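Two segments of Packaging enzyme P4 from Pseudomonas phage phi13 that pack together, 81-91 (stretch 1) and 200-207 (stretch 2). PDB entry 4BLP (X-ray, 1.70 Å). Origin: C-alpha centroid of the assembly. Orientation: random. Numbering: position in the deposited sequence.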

# COMPACT_ATOMS: atom_id res chain seq x y z
N ALA D 81 -10.60 16.21 33.90
CA ALA D 81 -10.86 17.40 33.07
C ALA D 81 -12.35 17.39 32.69
O ALA D 81 -13.02 18.42 32.76
N LEU D 82 -12.89 16.19 32.35
CA LEU D 82 -14.29 16.09 31.99
C LEU D 82 -15.22 16.47 33.14
O LEU D 82 -16.16 17.23 32.93
N SER D 83 -15.01 15.87 34.33
CA SER D 83 -15.93 16.15 35.45
C SER D 83 -15.82 17.60 35.88
O SER D 83 -16.87 18.22 36.12
N THR D 84 -14.60 18.17 35.94
CA THR D 84 -14.41 19.56 36.36
C THR D 84 -15.11 20.54 35.39
O THR D 84 -15.83 21.45 35.82
N LEU D 85 -14.83 20.38 34.10
CA LEU D 85 -15.40 21.29 33.10
C LEU D 85 -16.90 21.05 32.93
O LEU D 85 -17.64 22.00 32.73
N ALA D 86 -17.38 19.79 33.05
CA ALA D 86 -18.83 19.59 32.95
C ALA D 86 -19.56 20.30 34.11
O ALA D 86 -20.65 20.82 33.92
N ALA D 87 -18.96 20.28 35.33
CA ALA D 87 -19.60 20.95 36.48
C ALA D 87 -19.66 22.47 36.22
O ALA D 87 -20.66 23.14 36.55
N ALA D 88 -18.57 23.01 35.62
CA ALA D 88 -18.53 24.43 35.24
C ALA D 88 -19.63 24.72 34.18
O ALA D 88 -20.31 25.72 34.29
N LEU D 89 -19.85 23.81 33.22
CA LEU D 89 -20.88 24.00 32.19
C LEU D 89 -22.29 23.99 32.82
O LEU D 89 -23.13 24.84 32.47
N VAL D 90 -22.53 23.04 33.77
CA VAL D 90 -23.82 22.98 34.50
C VAL D 90 -24.07 24.33 35.22
O VAL D 90 -25.19 24.85 35.25
N ALA D 91 -23.04 24.87 35.84
CA ALA D 91 -23.17 26.12 36.60
C ALA D 91 -23.27 27.36 35.70
O ALA D 91 -23.68 28.42 36.18
N ALA D 200 -19.33 16.71 23.01
CA ALA D 200 -20.42 15.73 23.23
C ALA D 200 -20.40 15.20 24.66
O ALA D 200 -21.46 15.16 25.31
N LEU D 201 -19.23 14.75 25.13
CA LEU D 201 -19.13 14.20 26.50
C LEU D 201 -19.44 15.27 27.55
O LEU D 201 -20.08 14.96 28.56
N LEU D 202 -18.99 16.51 27.33
CA LEU D 202 -19.29 17.59 28.29
C LEU D 202 -20.79 17.86 28.38
O LEU D 202 -21.35 17.93 29.49
N LEU D 203 -21.45 18.00 27.24
CA LEU D 203 -22.89 18.25 27.19
C LEU D 203 -23.68 17.08 27.80
O LEU D 203 -24.56 17.31 28.60
N ALA D 204 -23.33 15.84 27.46
CA ALA D 204 -24.05 14.68 28.01
C ALA D 204 -23.84 14.57 29.52
O ALA D 204 -24.79 14.28 30.28
N THR D 205 -22.60 14.84 29.99
CA THR D 205 -22.29 14.79 31.43
C THR D 205 -23.10 15.88 32.16
O THR D 205 -23.54 15.66 33.32
N ALA D 206 -23.31 17.03 31.46
CA ALA D 206 -24.11 18.17 31.98
C ALA D 206 -25.61 17.97 31.80
O ALA D 206 -26.40 18.92 31.96
N ASP D 207 -26.02 16.73 31.49
CA ASP D 207 -27.41 16.26 31.39
C ASP D 207 -28.20 16.83 30.20
O ASP D 207 -29.43 16.94 30.26

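The two stretches, at least 113 residues apart in sequence wherever they touch, meet as helices whose axes approach to 8.8 Å and cross at -58°. The CA atoms pair most closely at two places, Ala86 CA to Leu202 CA at 5.1 Å and Val90 CA to Ala206 CA at 5.4 Å. Each pair includes an alanine, whose methyl group occupies little room between the chains. No hydrogen bond crosses the contact, so the 460 Å² buried there, both sides summed, is essentially a matter of apolar shape.

Leu202 gives up the most surface, 87 Å². Its CA-to-CB bond points sideways, but chi1 of -77° (m) and chi2 of 160° (t) bring the end of the side chain nearer the first helix, where it sits as a knob among Leu82, Leu85, Ala86 and Leu89. The evidence is the position of Leu202 CD2: 3.4 Å from Ala86 N, 3.6 Å from Leu85 CB and 3.8 Å from Leu82 CD1. Reaching the backbone nitrogen shows how deeply the methyl is seated; that nitrogen is already committed to its own helix, with Ala86 N donating to Leu82 O at 2.8 Å.

Leu82 and Leu89 share a t,p conformation, with chi1/chi2 of 174°/63° and 172°/59°. Leu82 starts sideways, and its end comes nearer the second helix, placing CD1 3.9 Å from Leu201 CB and CD2 3.9 Å from Thr205 OG1. Leu89 already points toward the partner; its CD2 lies 3.7 Å from Ala206 CB, 4.1 Å from Leu203 CD2 and 3.7 Å from Leu202 O. Leu203 is m,t (-75°/163°): its CA-to-CB bond points away, yet the end of the side chain returns close enough for that methyl contact. Leu85, also m,t (-69°/179°), has a sideways CA-to-CB bond, and its CB lies 3.6 Å from Leu202 CD2.

Thr205 points toward the first helix with chi1 of -62° (m). This rotamer lets OG1 donate to Leu201 O at 2.7 Å, one turn back in the same helix, while CG2 lies 3.4 Å from Ala86 CB. The hydroxyl is satisfied within its own helix, and both branches still touch the first helix: CG2 against Ala86 CB, OG1 against Leu82 CD2.

Ala206, the first residue to leave helical phi/psi (-81°/13°), still directs CB toward the partner. Val90, with chi1 of 167° (t), closes this end of the contact by placing CG2 3.6 Å from both Ala206 CA and Ala206 CB. Ser83, Thr84 and Ala87 point away and take no part.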

# COMPACT_ATOMS: atom_id res chain seq x y z
CB ALA D 81 -9.98 17.39 31.82
CB LEU D 82 -14.62 14.65 31.52
CG LEU D 82 -16.11 14.39 31.25
CD1 LEU D 82 -16.64 15.30 30.08
CD2 LEU D 82 -16.35 12.88 30.95
CB SER D 83 -15.67 15.18 36.61
OG SER D 83 -14.36 15.42 37.11
CB THR D 84 -12.88 19.90 36.43
OG1 THR D 84 -12.32 19.13 37.48
CG2 THR D 84 -12.62 21.41 36.75
CB LEU D 85 -14.65 21.14 31.76
CG LEU D 85 -13.18 21.68 31.79
CD1 LEU D 85 -12.52 21.47 30.40
CD2 LEU D 85 -13.18 23.17 32.00
CB ALA D 86 -19.16 18.12 32.96
CB ALA D 87 -18.80 20.66 37.76
CB ALA D 88 -17.14 24.79 34.71
CB LEU D 89 -20.75 22.90 31.13
CG LEU D 89 -21.85 22.80 30.07
CD1 LEU D 89 -21.97 24.14 29.26
CD2 LEU D 89 -21.54 21.61 29.12
CB VAL D 90 -23.82 21.79 35.52
CG1 VAL D 90 -25.00 21.87 36.50
CG2 VAL D 90 -23.84 20.45 34.80
CB ALA D 91 -21.98 26.28 37.53
CB ALA D 200 -20.29 14.57 22.24
CB LEU D 201 -17.72 13.62 26.75
CG LEU D 201 -17.43 12.38 25.87
CD1 LEU D 201 -15.98 11.90 26.10
CD2 LEU D 201 -18.45 11.22 26.22
CB LEU D 202 -18.52 18.87 27.91
CG LEU D 202 -17.03 18.85 28.28
CD1 LEU D 202 -16.25 19.92 27.42
CD2 LEU D 202 -16.86 19.13 29.76
CB LEU D 203 -23.33 18.46 25.74
CG LEU D 203 -22.94 19.83 25.17
CD1 LEU D 203 -23.03 19.78 23.68
CD2 LEU D 203 -23.82 20.99 25.77
CB ALA D 204 -23.59 13.41 27.29
CB THR D 205 -20.77 14.92 31.65
OG1 THR D 205 -20.13 13.79 31.02
CG2 THR D 205 -20.36 14.92 33.14
CB ALA D 206 -23.67 19.46 31.30
CB ASP D 207 -28.20 16.52 32.70
CG ASP D 207 -29.40 15.59 32.90
OD1 ASP D 207 -29.38 14.46 32.34
OD2 ASP D 207 -30.38 16.01 33.55